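Local coordinates for transcriptional regulator, IclR family (Ruegeria sp. TM1040, PDB 3R4K), which probably regulates transcription by binding DNA through an N-terminal helix-turn-helix domain, with a C-terminal domain that, as in relatives of the IclR family, probably senses a small effector, at residues A[71-74]-A[75-79]; A[144-147]-A[148-152]. All coordinates share one frame; numbering follows the deposited sequence.

Interaction 1. Residues A[71-74]-A[75-79]; sequences ALRE and ASVPI
Leu-72 O is gripped twice by Ser-76, once by the backbone and once by the hydroxyl. The backbone N of Ser-76 gives the ordinary helical bond, while its OG donates to Leu-72 O at 2.8 Å from above the carbonyl plane, the two donors lying on opposite faces of that plane. Serine suits this place in a helix because, with OG beside its own backbone N (chi1 -58°), the hydroxyl is turned back onto the carbonyl four residues earlier. One step on, Val-77 N reaches Arg-73 O at 2.8 Å in a bond that is nearly straight at the hydrogen (171°). There the helical series stops: Val-77 leaves helical angles, and Pro-78 N, 3.3 Å from Glu-74 O, has no hydrogen to give. A water spans the helix end, donating to Val-77 O at 2.7 Å and accepting a weak bond from Arg-73 NE.

Val-77 CG2 lies over one face of the Arg-73 guanidinium, offset toward its rim and 3.5 Å from NH1. The two side chains run side by side, a bend at chi2 (66°) bringing the guanidinium alongside the valine, and one methyl of this beta-branched residue lies against the flat cation without competing for its N-H groups. Those reach farther: NH1 forms a salt bridge with Glu-52 and a hydrogen bond to Leu-62 O, both of the second subunit, and NH2 a hydrogen bond to Arg-245 O of its own chain. A leucine in place of Arg-73 would probably leave Glu-52 of the second subunit without this salt-bridge partner, and Leu-62 O of that subunit and Arg-245 O without these donors.

Helix 66-76 thus ends against strands 51-54 and 59-62 of the other subunit. Pro-78 is the N-cap of helix 79-94, whose first residue, Ile-79, packs on Leu-100 and Leu-102 of strand 97-104.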
loop_
_atom_site.group_PDB
_atom_site.type_symbol
_atom_site.label_atom_id
_atom_site.label_comp_id
_atom_site.label_asym_id
_atom_site.label_seq_id
_atom_site.Cartn_x
_atom_site.Cartn_y
_atom_site.Cartn_z
ATOM N N ALA A 71 -2.962 0.609 -4.328
ATOM C CA ALA A 71 -1.852 0.201 -5.198
ATOM C C ALA A 71 -1.618 1.219 -6.325
ATOM O O ALA A 71 -0.467 1.528 -6.667
ATOM C CB ALA A 71 -2.131 -1.173 -5.778
ATOM N N LEU A 72 -2.717 1.765 -6.871
ATOM C CA LEU A 72 -2.657 2.772 -7.924
ATOM C C LEU A 72 -2.198 4.103 -7.351
ATOM O O LEU A 72 -1.427 4.785 -8.016
ATOM C CB LEU A 72 -3.999 2.914 -8.649
ATOM C CG LEU A 72 -4.544 1.662 -9.360
ATOM C CD1 LEU A 72 -5.922 1.891 -9.858
ATOM C CD2 LEU A 72 -3.656 1.245 -10.477
ATOM N N ARG A 73 -2.619 4.445 -6.108
ATOM C CA ARG A 73 -2.191 5.669 -5.417
ATOM C C ARG A 73 -0.666 5.635 -5.175
ATOM O O ARG A 73 0.030 6.634 -5.438
ATOM C CB ARG A 73 -2.966 5.879 -4.113
ATOM C CG ARG A 73 -2.371 6.962 -3.194
ATOM C CD ARG A 73 -2.414 8.378 -3.733
ATOM N NE ARG A 73 -1.681 9.260 -2.836
ATOM C CZ ARG A 73 -1.618 10.579 -2.936
ATOM N NH1 ARG A 73 -2.218 11.206 -3.942
ATOM N NH2 ARG A 73 -0.908 11.279 -2.067
ATOM N N GLU A 74 -0.159 4.478 -4.692
ATOM C CA GLU A 74 1.282 4.248 -4.467
ATOM C C GLU A 74 2.050 4.487 -5.765
ATOM O O GLU A 74 3.053 5.193 -5.747
ATOM C CB GLU A 74 1.546 2.817 -3.963
ATOM C CG GLU A 74 1.228 2.551 -2.497
ATOM C CD GLU A 74 1.200 1.094 -2.047
ATOM O OE1 GLU A 74 1.586 0.197 -2.836
ATOM O OE2 GLU A 74 0.775 0.852 -0.892
ATOM N N ALA A 75 1.531 3.957 -6.891
ATOM C CA ALA A 75 2.145 4.066 -8.225
ATOM C C ALA A 75 2.148 5.518 -8.699
ATOM O O ALA A 75 3.176 5.989 -9.172
ATOM C CB ALA A 75 1.427 3.171 -9.234
ATOM N N SER A 76 1.027 6.247 -8.474
ATOM C CA SER A 76 0.819 7.651 -8.844
ATOM C C SER A 76 1.708 8.597 -8.057
ATOM O O SER A 76 2.277 9.502 -8.664
ATOM C CB SER A 76 -0.638 8.053 -8.639
ATOM O OG SER A 76 -1.542 7.242 -9.373
ATOM N N VAL A 77 1.759 8.457 -6.716
ATOM C CA VAL A 77 2.576 9.295 -5.840
ATOM C C VAL A 77 3.480 8.408 -4.912
ATOM O O VAL A 77 3.072 8.106 -3.789
ATOM C CB VAL A 77 1.770 10.322 -4.989
ATOM C CG1 VAL A 77 2.702 11.341 -4.354
ATOM C CG2 VAL A 77 0.692 11.029 -5.789
ATOM N N PRO A 78 4.718 8.033 -5.333
ATOM C CA PRO A 78 5.645 7.356 -4.390
ATOM C C PRO A 78 6.073 8.337 -3.244
ATOM O O PRO A 78 5.937 9.539 -3.454
ATOM C CB PRO A 78 6.818 6.953 -5.296
ATOM C CG PRO A 78 6.341 7.184 -6.730
ATOM C CD PRO A 78 5.375 8.298 -6.628
ATOM N N ILE A 79 6.500 7.861 -2.033
ATOM C CA ILE A 79 6.901 8.705 -0.859
ATOM C C ILE A 79 7.921 9.822 -1.259
ATOM O O ILE A 79 7.809 10.957 -0.779
ATOM C CB ILE A 79 7.442 7.846 0.349
ATOM C CG1 ILE A 79 7.927 8.724 1.537
ATOM C CG2 ILE A 79 8.547 6.877 -0.082
ATOM C CD1 ILE A 79 7.517 8.260 2.888
HETATM O O HOH W 1 1.056 8.190 -1.953
#

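Interaction 2. Residues A[144-147]-A[148-152]; sequences AYSE and PSFVD
Phe-150 folds back against Ser-146 and Glu-147, and its side chain can be traced outward from the first turn of helix 148-156. Its CB rests 3.4 Å from Glu-147 O, the carbonyl that also accepts from Val-151 N and, weakly, Phe-150 N. With CG anti to the backbone N (chi1 -177°), the ring is directed toward the preceding loop, where CD2 meets both Ser-146 CB and Ser-146 OG, each at 3.6 Å. CE2 is a little farther from the same hydroxyl, at 4.0 Å. The ring also meets Phe-133 edge-to-face and touches Glu-106. A small serine lets the loop pass close to the ring, and its OG has a polar partner of its own, the hydrogen-bonded Val-142 O at the end of helix 137-143.

Glu-147 occupies the N-cap position, and its backbone oxygen does the polar work across the contact. Val-151 N bonds to Glu-147 O at 3.1 Å with a nearly straight N-H (167°), whereas the weak bond from Phe-150 N is bent. Val-151 CG2 lies 3.6 Å from that oxygen and also nears Ser-146, while the valine also packs on Arg-174 and Ile-177 of helix 170-183. Pro-148, the first helical residue, fits because a residue at the start of a helix needs no backbone N-H for an earlier carbonyl. The Glu-147 side chain, bent at chi2, crosses the proline obliquely, with OE1 3.6 Å from Pro-148 CD.

The polar glue is therefore backbone, and the side chains add mostly apolar touches. The acidic Glu-147 may gain a little from the field of the helix's amino-terminal end, although its carboxylate makes no hydrogen bond to the first turn.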
loop_
_atom_site.group_PDB
_atom_site.type_symbol
_atom_site.label_atom_id
_atom_site.label_comp_id
_atom_site.label_asym_id
_atom_site.label_seq_id
_atom_site.Cartn_x
_atom_site.Cartn_y
_atom_site.Cartn_z
ATOM N N ALA A 144 13.803 5.660 18.269
ATOM C CA ALA A 144 12.851 5.936 19.335
ATOM C C ALA A 144 11.464 5.306 19.089
ATOM O O ALA A 144 10.730 5.058 20.050
ATOM C CB ALA A 144 12.708 7.431 19.516
ATOM N N TYR A 145 11.122 5.022 17.822
ATOM C CA TYR A 145 9.828 4.439 17.478
ATOM C C TYR A 145 9.963 3.076 16.797
ATOM O O TYR A 145 9.007 2.584 16.185
ATOM C CB TYR A 145 9.033 5.429 16.630
ATOM C CG TYR A 145 8.618 6.631 17.448
ATOM C CD1 TYR A 145 7.543 6.558 18.321
ATOM C CD2 TYR A 145 9.358 7.811 17.421
ATOM C CE1 TYR A 145 7.166 7.647 19.095
ATOM C CE2 TYR A 145 8.991 8.911 18.194
ATOM C CZ TYR A 145 7.885 8.826 19.022
ATOM O OH TYR A 145 7.482 9.905 19.761
ATOM N N SER A 146 11.128 2.440 16.985
ATOM C CA SER A 146 11.434 1.108 16.495
ATOM C C SER A 146 11.133 0.064 17.594
ATOM O O SER A 146 10.939 0.423 18.767
ATOM C CB SER A 146 12.892 1.032 16.055
ATOM O OG SER A 146 13.046 1.547 14.742
ATOM N N GLU A 147 11.068 -1.224 17.206
ATOM C CA GLU A 147 10.804 -2.328 18.131
ATOM C C GLU A 147 11.926 -2.455 19.167
ATOM O O GLU A 147 13.099 -2.306 18.807
ATOM C CB GLU A 147 10.631 -3.659 17.378
ATOM C CG GLU A 147 9.227 -3.922 16.857
ATOM C CD GLU A 147 8.089 -3.809 17.855
ATOM O OE1 GLU A 147 7.985 -4.670 18.761
ATOM O OE2 GLU A 147 7.295 -2.850 17.719
ATOM N N PRO A 148 11.595 -2.746 20.453
ATOM C CA PRO A 148 12.651 -2.858 21.478
ATOM C C PRO A 148 13.788 -3.801 21.073
ATOM O O PRO A 148 14.939 -3.494 21.366
ATOM C CB PRO A 148 11.895 -3.376 22.701
ATOM C CG PRO A 148 10.502 -2.886 22.513
ATOM C CD PRO A 148 10.253 -2.960 21.043
ATOM N N SER A 149 13.469 -4.904 20.352
ATOM C CA SER A 149 14.435 -5.884 19.845
ATOM C C SER A 149 15.381 -5.251 18.804
ATOM O O SER A 149 16.577 -5.561 18.804
ATOM C CB SER A 149 13.713 -7.091 19.253
ATOM O OG SER A 149 12.810 -6.718 18.224
ATOM N N PHE A 150 14.852 -4.334 17.947
ATOM C CA PHE A 150 15.661 -3.633 16.938
ATOM C C PHE A 150 16.633 -2.667 17.621
ATOM O O PHE A 150 17.818 -2.654 17.279
ATOM C CB PHE A 150 14.796 -2.901 15.895
ATOM C CG PHE A 150 15.614 -2.236 14.807
ATOM C CD1 PHE A 150 16.326 -2.993 13.891
ATOM C CD2 PHE A 150 15.710 -0.848 14.733
ATOM C CE1 PHE A 150 17.121 -2.380 12.919
ATOM C CE2 PHE A 150 16.506 -0.234 13.758
ATOM C CZ PHE A 150 17.206 -1.005 12.856
ATOM N N VAL A 151 16.140 -1.910 18.617
ATOM C CA VAL A 151 16.929 -0.973 19.424
ATOM C C VAL A 151 18.023 -1.752 20.165
ATOM O O VAL A 151 19.176 -1.311 20.174
ATOM C CB VAL A 151 16.019 -0.169 20.391
ATOM C CG1 VAL A 151 16.838 0.749 21.300
ATOM C CG2 VAL A 151 14.962 0.627 19.624
ATOM N N ASP A 152 17.663 -2.927 20.748
ATOM C CA ASP A 152 18.578 -3.818 21.477
ATOM C C ASP A 152 19.726 -4.284 20.576
ATOM O O ASP A 152 20.882 -4.240 20.994
ATOM C CB ASP A 152 17.825 -5.037 22.054
ATOM C CG ASP A 152 16.965 -4.776 23.284
ATOM O OD1 ASP A 152 17.117 -3.695 23.905
ATOM O OD2 ASP A 152 16.138 -5.650 23.627
#

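Interactions 1 and 2 sit at opposite kinds of helix end, both in the region of the IclR C-terminal domain family, their centres about 28 Å apart and without direct contact. Residues 71-79 close helix 66-76 and lead into helix 79-94; residues 144-152 form the loop after helix 137-143 and open helix 148-156. The first is partly buried, with an arginine whose charge is answered by the second subunit, so its chemistry reaches across the dimer. The second is a surface contact untouched by the other chain, and its outward partners all belong to its own subunit. Proline serves both, lacking an N-H where one helix stops and where another starts.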